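Long-range contact in phosphoribosylaminoimidazole-succinocarboxamide synthase (Pyrococcus horikoshii, PDB 4O7S), which catalyses the ATP-dependent joining of L-aspartate to 5-amino-1-(5-phospho-D-ribosyl)imidazole-4-carboxylate, a step of de novo purine biosynthesis that yields SAICAR, ADP and phosphate: residues D173-F178 with P194-F199. Numbering follows the deposited sequence.
With TYD (thymidine-5'-diphosphate), chain B.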
ATOM      1  N   ASP A 173      12.144   7.537  11.139  1.00 14.94           N
ATOM      2  CA  ASP A 173      10.992   6.646  10.991  1.00 14.77           C
ATOM      3  C   ASP A 173      11.129   5.564  12.048  1.00 14.40           C
ATOM      4  O   ASP A 173      12.177   5.490  12.717  1.00 14.03           O
ATOM      5  CB  ASP A 173      10.915   6.043   9.567  1.00 14.60           C
ATOM      6  CG  ASP A 173      12.177   5.285   9.171  1.00 14.63           C
ATOM      7  OD1 ASP A 173      12.799   4.671  10.047  1.00 14.46           O
ATOM      8  OD2 ASP A 173      12.552   5.302   7.982  1.00 14.97           O
ATOM      9  N   PHE A 174      10.095   4.732  12.204  1.00 13.51           N
ATOM     10  CA  PHE A 174      10.154   3.586  13.129  1.00 13.29           C
ATOM     11  C   PHE A 174       9.014   2.623  12.853  1.00 13.14           C
ATOM     12  O   PHE A 174       8.054   2.967  12.170  1.00 12.47           O
ATOM     13  CB  PHE A 174      10.077   4.046  14.593  1.00 13.59           C
ATOM     14  CG  PHE A 174       8.828   4.841  14.930  1.00 14.06           C
ATOM     15  CD1 PHE A 174       7.740   4.227  15.545  1.00 14.02           C
ATOM     16  CD2 PHE A 174       8.757   6.204  14.661  1.00 14.04           C
ATOM     17  CE1 PHE A 174       6.598   4.944  15.878  1.00 14.47           C
ATOM     18  CE2 PHE A 174       7.610   6.937  14.990  1.00 14.95           C
ATOM     19  CZ  PHE A 174       6.521   6.300  15.595  1.00 14.53           C
ATOM     20  N   LYS A 175       9.109   1.427  13.416  1.00 13.32           N
ATOM     21  CA  LYS A 175       8.075   0.424  13.232  1.00 13.32           C
ATOM     22  C   LYS A 175       7.515   0.002  14.595  1.00 12.82           C
ATOM     23  O   LYS A 175       8.259  -0.206  15.556  1.00 12.62           O
ATOM     24  CB  LYS A 175       8.631  -0.799  12.505  1.00 14.70           C
ATOM     25  CG  LYS A 175       7.648  -1.969  12.423  1.00 17.30           C
ATOM     26  CD  LYS A 175       8.332  -3.292  12.719  1.00 20.17           C
ATOM     27  CE  LYS A 175       8.185  -3.625  14.177  1.00 22.22           C
ATOM     28  NZ  LYS A 175       9.115  -4.678  14.641  1.00 21.28           N
ATOM     29  N   LEU A 176       6.202  -0.153  14.644  1.00 11.91           N
ATOM     30  CA  LEU A 176       5.521  -0.678  15.810  1.00 11.46           C
ATOM     31  C   LEU A 176       4.723  -1.937  15.483  1.00 11.79           C
ATOM     32  O   LEU A 176       4.338  -2.191  14.314  1.00 10.64           O
ATOM     33  CB  LEU A 176       4.541   0.366  16.354  1.00 11.52           C
ATOM     34  CG  LEU A 176       5.097   1.732  16.749  1.00 11.12           C
ATOM     35  CD1 LEU A 176       3.930   2.641  17.108  1.00 11.02           C
ATOM     36  CD2 LEU A 176       6.091   1.590  17.892  1.00 11.19           C
ATOM     37  N   GLU A 177       4.451  -2.706  16.540  1.00 12.01           N
ATOM     38  CA  GLU A 177       3.539  -3.831  16.473  1.00 12.12           C
ATOM     39  C   GLU A 177       2.565  -3.712  17.630  1.00 12.61           C
ATOM     40  O   GLU A 177       2.852  -3.018  18.619  1.00 12.95           O
ATOM     41  CB  GLU A 177       4.315  -5.146  16.496  1.00 13.07           C
ATOM     42  CG  GLU A 177       5.289  -5.265  15.313  1.00 14.05           C
ATOM     43  CD  GLU A 177       5.971  -6.621  15.211  1.00 14.89           C
ATOM     44  OE1 GLU A 177       5.476  -7.605  15.791  1.00 15.76           O
ATOM     45  OE2 GLU A 177       7.021  -6.705  14.551  1.00 16.15           O
ATOM     46  N   PHE A 178       1.409  -4.357  17.486  1.00 12.27           N
ATOM     47  CA  PHE A 178       0.275  -4.169  18.365  1.00 12.80           C
ATOM     48  C   PHE A 178      -0.427  -5.491  18.571  1.00 13.24           C
ATOM     49  O   PHE A 178      -0.340  -6.375  17.733  1.00 12.93           O
ATOM     50  CB  PHE A 178      -0.746  -3.217  17.717  1.00 13.08           C
ATOM     51  CG  PHE A 178      -0.289  -1.797  17.621  1.00 13.06           C
ATOM     52  CD1 PHE A 178      -0.510  -0.911  18.675  1.00 12.91           C
ATOM     53  CD2 PHE A 178       0.384  -1.340  16.483  1.00 12.73           C
ATOM     54  CE1 PHE A 178      -0.090   0.417  18.590  1.00 13.03           C
ATOM     55  CE2 PHE A 178       0.801  -0.018  16.399  1.00 12.39           C
ATOM     56  CZ  PHE A 178       0.571   0.858  17.447  1.00 12.22           C
ATOM     57  N   PRO A 194      16.995   0.926  18.596  1.00 15.30           N
ATOM     58  CA  PRO A 194      17.722   1.291  17.379  1.00 15.21           C
ATOM     59  C   PRO A 194      17.618   0.223  16.274  1.00 15.29           C
ATOM     60  O   PRO A 194      17.989   0.507  15.133  1.00 14.94           O
ATOM     61  CB  PRO A 194      19.178   1.436  17.861  1.00 15.72           C
ATOM     62  CG  PRO A 194      19.085   1.613  19.353  1.00 15.55           C
ATOM     63  CD  PRO A 194      17.910   0.753  19.738  1.00 14.94           C
ATOM     64  N   ASP A 195      17.140  -0.986  16.612  1.00 15.63           N
ATOM     65  CA  ASP A 195      16.776  -2.001  15.599  1.00 16.58           C
ATOM     66  C   ASP A 195      15.520  -1.623  14.819  1.00 15.68           C
ATOM     67  O   ASP A 195      15.401  -1.962  13.655  1.00 15.26           O
ATOM     68  CB  ASP A 195      16.519  -3.397  16.215  1.00 17.56           C
ATOM     69  CG  ASP A 195      17.794  -4.217  16.415  1.00 19.21           C
ATOM     70  OD1 ASP A 195      17.689  -5.444  16.584  1.00 20.24           O
ATOM     71  OD2 ASP A 195      18.899  -3.657  16.423  1.00 20.50           O
ATOM     72  N   THR A 196      14.567  -0.958  15.473  1.00 14.92           N
ATOM     73  CA  THR A 196      13.253  -0.772  14.860  1.00 14.93           C
ATOM     74  C   THR A 196      12.907   0.698  14.591  1.00 15.29           C
ATOM     75  O   THR A 196      11.757   1.018  14.287  1.00 14.58           O
ATOM     76  CB  THR A 196      12.155  -1.466  15.710  1.00 14.86           C
ATOM     77  OG1 THR A 196      12.109  -0.870  17.006  1.00 13.82           O
ATOM     78  CG2 THR A 196      12.462  -2.982  15.833  1.00 14.56           C
ATOM     79  N   CYS A 197      13.920   1.567  14.702  1.00 15.93           N
ATOM     80  CA  CYS A 197      13.801   3.017  14.481  1.00 15.95           C
ATOM     81  C   CYS A 197      15.014   3.525  13.708  1.00 15.72           C
ATOM     82  O   CYS A 197      16.104   2.951  13.784  1.00 16.34           O
ATOM     83  CB  CYS A 197      13.795   3.790  15.803  1.00 16.83           C
ATOM     84  SG  CYS A 197      12.571   3.374  17.062  1.00 18.35           S
ATOM     85  N   ARG A 198      14.823   4.604  12.967  1.00 15.59           N
ATOM     86  CA  ARG A 198      15.945   5.361  12.428  1.00 15.57           C
ATOM     87  C   ARG A 198      16.135   6.586  13.296  1.00 15.67           C
ATOM     88  O   ARG A 198      15.188   7.355  13.523  1.00 15.88           O
ATOM     89  CB  ARG A 198      15.755   5.724  10.948  1.00 15.02           C
ATOM     90  CG  ARG A 198      15.974   4.545  10.006  1.00 15.40           C
ATOM     91  CD  ARG A 198      16.020   4.928   8.527  1.00 15.33           C
ATOM     92  NE  ARG A 198      16.426   3.770   7.719  1.00 15.55           N
ATOM     93  CZ  ARG A 198      15.594   2.964   7.056  1.00 16.46           C
ATOM     94  NH1 ARG A 198      14.279   3.190   7.044  1.00 16.68           N
ATOM     95  NH2 ARG A 198      16.073   1.931   6.380  1.00 16.89           N
ATOM     96  N   PHE A 199      17.357   6.719  13.803  1.00 16.10           N
ATOM     97  CA  PHE A 199      17.779   7.809  14.677  1.00 16.80           C
ATOM     98  C   PHE A 199      18.956   8.506  14.005  1.00 18.06           C
ATOM     99  O   PHE A 199      19.991   7.882  13.760  1.00 18.07           O
ATOM    100  CB  PHE A 199      18.274   7.260  16.025  1.00 16.02           C
ATOM    101  CG  PHE A 199      17.221   6.565  16.853  1.00 16.13           C
ATOM    102  CD1 PHE A 199      15.948   7.112  17.016  1.00 15.46           C
ATOM    103  CD2 PHE A 199      17.527   5.385  17.521  1.00 15.78           C
ATOM    104  CE1 PHE A 199      14.997   6.477  17.805  1.00 15.65           C
ATOM    105  CE2 PHE A 199      16.580   4.744  18.317  1.00 16.13           C
ATOM    106  CZ  PHE A 199      15.315   5.292  18.466  1.00 15.87           C
TER
HETATM  107  PA  TYD B 301      11.809   0.550   5.740  0.55 20.93           P
HETATM  108  O1A TYD B 301      12.606   1.702   5.176  0.55 20.10           O
HETATM  109  O2A TYD B 301      10.374   0.375   5.289  0.55 20.50           O
HETATM  110  O3A TYD B 301      12.553  -0.854   5.483  0.55 20.57           O
HETATM  111  PB  TYD B 301      14.131  -1.177   5.534  0.55 20.74           P
HETATM  112  O1B TYD B 301      14.844  -0.022   4.883  0.55 19.94           O
HETATM  113  O2B TYD B 301      14.465  -1.283   7.004  0.55 21.41           O
HETATM  114  O3B TYD B 301      14.174  -2.486   4.791  0.55 20.07           O
HETATM  115  O5' TYD B 301      11.824   0.652   7.342  0.55 21.76           O
HETATM  116  C5' TYD B 301      11.297   1.809   7.990  0.55 23.36           C
HETATM  117  C4' TYD B 301      11.511   1.734   9.506  0.55 25.05           C
HETATM  118  O4' TYD B 301      10.740   0.664  10.046  0.55 26.09           O
HETATM  119  C3' TYD B 301      12.955   1.486   9.936  0.55 25.04           C
HETATM  120  O3' TYD B 301      13.195   2.274  11.099  0.55 24.29           O
HETATM  121  C2' TYD B 301      13.030   0.034  10.346  0.55 26.38           C
HETATM  122  C1' TYD B 301      11.587  -0.306  10.685  0.55 27.91           C
HETATM  123  N1  TYD B 301      11.196  -1.657  10.260  0.55 30.41           N
HETATM  124  C2  TYD B 301      11.517  -2.794  11.062  0.55 30.48           C
HETATM  125  O2  TYD B 301      12.153  -2.651  12.128  0.55 28.51           O
HETATM  126  N3  TYD B 301      11.144  -4.030  10.677  0.55 31.77           N
HETATM  127  C4  TYD B 301      10.448  -4.220   9.539  0.55 33.89           C
HETATM  128  O4  TYD B 301      10.103  -5.367   9.198  0.55 35.29           O
HETATM  129  C5  TYD B 301      10.086  -3.048   8.692  0.55 33.88           C
HETATM  130  C5M TYD B 301       9.297  -3.189   7.413  0.55 35.57           C
HETATM  131  C6  TYD B 301      10.492  -1.794   9.121  0.55 32.26           C
HETATM  132  O   HOH W   1      10.211   0.947  17.105  1.00 16.40           O
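Asp173 to Lys175 pair antiparallel with the start of strand 197-201 and the loop residue Thr196 just before it, in the core of the SAICAR synthetase fold, a worked example of a sheet that builds a ligand site on one of its faces. Two backbone bonds join the segments: Arg198 N donates to Asp173 O (2.8 Å, nearly straight at 171°), and Lys175 N donates to Thr196 O. Between them Phe174 and Cys197 make a non-hydrogen-bonded pair, their CA atoms 3.9 Å apart, and Cys197 SG lies against Phe174 CB on the face turned from the nucleotide. A water bridges Lys175 O and Thr196 OG1 just beyond the pairing.

The other face carries Asp173 and Arg198 and receives thymidine diphosphate, which probably marks a substrate site of the enzyme. Arg198 NH1 meets the syn side of Asp173 OD2 at 2.9 Å in a salt bridge; OD2 lies at the guanidinium edge, while the carboxylate and guanidinium planes are 68° apart. Extended from CG to NE, the arginine chain carries its head to the diphosphate, where Arg198 NH1 donates to O1A and Arg198 NH2 to O1B of the ligand (2.8 Å), while Asp211 forms a salt bridge with NE. Asp173 CG sits between the backbone N and the carbonyl carbon (chi1 57°), which brings OD1 to 2.6 Å from the ribose O3' of the ligand. Lys175 bends its chain along the thymine, CD 3.6 Å from the ligand's N3, before NZ reaches Glu177 and Asp190. A leucine in place of Arg198 would probably leave Asp173 and both phosphates without this cationic partner and weaken the grip on the diphosphate.

Strand 169-180 pairs with both 197-201 and 84-93, Phe174 bonding Val92 by its backbone. Helix 143-165 packs on Phe174 and Phe199, and helix 45-62 also touches Phe199.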